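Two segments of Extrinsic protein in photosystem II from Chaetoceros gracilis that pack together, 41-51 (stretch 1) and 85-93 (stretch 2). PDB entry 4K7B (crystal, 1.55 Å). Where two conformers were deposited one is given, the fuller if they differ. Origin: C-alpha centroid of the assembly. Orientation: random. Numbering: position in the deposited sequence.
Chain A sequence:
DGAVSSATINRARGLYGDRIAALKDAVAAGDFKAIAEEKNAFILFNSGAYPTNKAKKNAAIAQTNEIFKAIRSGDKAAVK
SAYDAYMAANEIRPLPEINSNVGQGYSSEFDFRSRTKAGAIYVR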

# COMPACT_ATOMS: atom_id res chain seq x y z
N ALA A 41 -4.77 -2.99 6.39
CA ALA A 41 -3.36 -2.63 6.34
C ALA A 41 -3.24 -1.13 6.26
O ALA A 41 -2.35 -0.54 6.90
CB ALA A 41 -2.66 -3.29 5.16
N PHE A 42 -4.12 -0.50 5.49
CA PHE A 42 -4.10 0.98 5.49
C PHE A 42 -4.42 1.57 6.87
O PHE A 42 -3.71 2.47 7.37
CB PHE A 42 -5.07 1.55 4.45
CG PHE A 42 -4.63 1.32 3.04
CD1 PHE A 42 -3.72 2.17 2.44
CD2 PHE A 42 -5.10 0.22 2.33
CE1 PHE A 42 -3.29 1.95 1.15
CE2 PHE A 42 -4.69 0.00 1.04
CZ PHE A 42 -3.78 0.87 0.44
N ILE A 43 -5.49 1.07 7.48
CA ILE A 43 -5.90 1.58 8.80
C ILE A 43 -4.77 1.44 9.83
O ILE A 43 -4.43 2.39 10.55
CB ILE A 43 -7.14 0.85 9.31
CG1 ILE A 43 -8.32 1.10 8.38
CG2 ILE A 43 -7.47 1.31 10.72
CD1 ILE A 43 -9.53 0.21 8.68
N LEU A 44 -4.19 0.24 9.88
CA LEU A 44 -3.22 -0.09 10.91
C LEU A 44 -1.84 0.49 10.64
O LEU A 44 -1.09 0.78 11.57
CB LEU A 44 -3.18 -1.60 11.12
CG LEU A 44 -4.51 -2.14 11.64
CD1 LEU A 44 -4.51 -3.66 11.65
CD2 LEU A 44 -4.82 -1.58 13.02
N PHE A 45 -1.50 0.69 9.36
CA PHE A 45 -0.32 1.49 9.05
C PHE A 45 -0.53 2.90 9.54
O PHE A 45 0.31 3.48 10.21
CB PHE A 45 0.01 1.54 7.56
CG PHE A 45 1.24 2.36 7.25
CD1 PHE A 45 2.50 1.76 7.22
CD2 PHE A 45 1.15 3.74 7.05
CE1 PHE A 45 3.64 2.51 6.98
CE2 PHE A 45 2.28 4.49 6.81
CZ PHE A 45 3.54 3.88 6.77
N ASN A 46 -1.65 3.50 9.17
CA ASN A 46 -1.86 4.89 9.52
C ASN A 46 -1.87 5.12 11.03
O ASN A 46 -1.32 6.12 11.50
CB ASN A 46 -3.16 5.41 8.89
CG ASN A 46 -3.11 5.39 7.37
OD1 ASN A 46 -2.04 5.28 6.78
ND2 ASN A 46 -4.28 5.51 6.73
N SER A 47 -2.49 4.21 11.79
CA SER A 47 -2.56 4.37 13.25
C SER A 47 -1.27 3.95 13.96
O SER A 47 -0.89 4.55 14.96
CB SER A 47 -3.73 3.55 13.83
OG SER A 47 -4.98 4.06 13.40
N GLY A 48 -0.63 2.91 13.46
CA GLY A 48 0.56 2.36 14.11
C GLY A 48 1.85 3.06 13.79
O GLY A 48 2.75 3.18 14.63
N ALA A 49 1.97 3.53 12.55
CA ALA A 49 3.14 4.31 12.14
C ALA A 49 3.12 5.72 12.73
O ALA A 49 4.18 6.32 12.92
CB ALA A 49 3.25 4.38 10.62
N TYR A 50 1.92 6.23 12.98
CA TYR A 50 1.74 7.59 13.48
C TYR A 50 0.90 7.64 14.76
O TYR A 50 -0.20 8.21 14.76
CB TYR A 50 1.10 8.48 12.40
CG TYR A 50 1.84 8.42 11.09
CD1 TYR A 50 3.19 8.74 11.03
CD2 TYR A 50 1.21 8.01 9.92
CE1 TYR A 50 3.89 8.67 9.83
CE2 TYR A 50 1.90 7.94 8.73
CZ TYR A 50 3.24 8.27 8.69
OH TYR A 50 3.94 8.21 7.51
N PRO A 51 1.42 7.07 15.86
CA PRO A 51 0.67 7.03 17.12
C PRO A 51 0.46 8.40 17.76
O PRO A 51 -0.49 8.58 18.52
CB PRO A 51 1.57 6.18 18.02
CG PRO A 51 2.94 6.36 17.45
CD PRO A 51 2.70 6.36 15.97
N ALA A 85 1.44 8.08 -4.58
CA ALA A 85 1.53 9.27 -3.72
C ALA A 85 1.51 8.90 -2.24
O ALA A 85 2.27 9.46 -1.44
CB ALA A 85 0.42 10.26 -4.04
N TYR A 86 0.64 7.95 -1.89
CA TYR A 86 0.54 7.48 -0.52
C TYR A 86 1.84 6.82 -0.08
O TYR A 86 2.37 7.11 1.01
CB TYR A 86 -0.63 6.49 -0.41
CG TYR A 86 -0.77 5.81 0.93
CD1 TYR A 86 -1.31 6.47 2.02
CD2 TYR A 86 -0.38 4.48 1.11
CE1 TYR A 86 -1.46 5.84 3.24
CE2 TYR A 86 -0.52 3.85 2.33
CZ TYR A 86 -1.06 4.54 3.40
OH TYR A 86 -1.22 3.92 4.61
N MET A 87 2.38 5.94 -0.91
CA MET A 87 3.64 5.32 -0.55
C MET A 87 4.78 6.30 -0.41
O MET A 87 5.55 6.23 0.56
CB MET A 87 3.98 4.19 -1.50
CG MET A 87 3.10 2.98 -1.21
SD MET A 87 3.44 1.58 -2.25
CE MET A 87 5.19 1.33 -1.95
N ALA A 88 4.89 7.23 -1.35
CA ALA A 88 5.99 8.19 -1.30
C ALA A 88 5.88 9.09 -0.07
O ALA A 88 6.88 9.34 0.61
CB ALA A 88 6.02 9.03 -2.57
N ALA A 89 4.67 9.54 0.22
CA ALA A 89 4.47 10.48 1.32
C ALA A 89 4.72 9.82 2.67
O ALA A 89 5.04 10.49 3.65
CB ALA A 89 3.06 11.07 1.27
N ASN A 90 4.57 8.51 2.72
CA ASN A 90 4.68 7.79 3.98
C ASN A 90 5.94 6.94 4.12
O ASN A 90 6.07 6.17 5.07
CB ASN A 90 3.42 6.98 4.23
CG ASN A 90 2.24 7.87 4.51
OD1 ASN A 90 2.16 8.47 5.58
ND2 ASN A 90 1.37 8.04 3.52
N GLU A 91 6.86 7.12 3.17
CA GLU A 91 8.14 6.41 3.17
C GLU A 91 7.95 4.91 3.19
O GLU A 91 8.71 4.18 3.83
CB GLU A 91 9.04 6.86 4.34
CG GLU A 91 9.52 8.29 4.22
CD GLU A 91 10.80 8.52 5.00
OE1 GLU A 91 10.95 7.95 6.10
OE2 GLU A 91 11.67 9.27 4.50
N ILE A 92 6.92 4.44 2.48
CA ILE A 92 6.76 3.01 2.29
C ILE A 92 7.47 2.68 1.00
O ILE A 92 7.13 3.19 -0.06
CB ILE A 92 5.28 2.60 2.17
CG1 ILE A 92 4.50 3.05 3.40
CG2 ILE A 92 5.18 1.10 1.98
CD1 ILE A 92 2.99 2.87 3.26
N ARG A 93 8.50 1.83 1.10
CA ARG A 93 9.32 1.53 -0.05
C ARG A 93 8.74 0.38 -0.85
O ARG A 93 8.15 -0.53 -0.28
CB ARG A 93 10.75 1.24 0.40
CG ARG A 93 11.37 2.46 1.08
CD ARG A 93 12.78 2.21 1.59
NE ARG A 93 13.43 3.48 1.92
CZ ARG A 93 13.29 4.10 3.09
NH1 ARG A 93 12.54 3.57 4.04
NH2 ARG A 93 13.92 5.25 3.31

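How do two helices whose axes come no closer than 13.2 Å still touch? Long side chains span the gap. The CA-to-CB bond of Y86 points toward stretch 1, and with chi1 t the side chain carries its hydroxyl to N46, where Y86 OH donates a hydrogen bond to N46 OD1 (2.7 Å). The CA-to-CB bond of N46 points sideways, but its m rotamer, with chi2 at -16°, brings the amide end nearer.

What packs around this polar link? F42 also starts sideways, and chi1 m brings its ring to Y86, with F42 CE1 3.6 Å from Y86 CE2. The rings meet obliquely, their planes at 52°. The CA-to-CB bond of F45 points toward stretch 2, and with chi1 t its CD2 lies 3.4 Å from Y86 OH.

How does F45 use the rest of its ring? I92, in the m, t conformation, sets CD1 over one face, 3.8 Å from the F45 ring centroid and 16° off the normal, a CH-pi contact. N90 CB approaches F45 CE2 obliquely at 3.8 Å.

Why does N90 hold its side chain as it does? Both ends of its amide are engaged. With chi1 m and chi2 at -72°, N90 ND2 donates to Y86 O (2.9 Å), one turn back, while N90 OD1 accepts a hydrogen bond from Y50 OH (2.6 Å), near the plane of the Y50 ring.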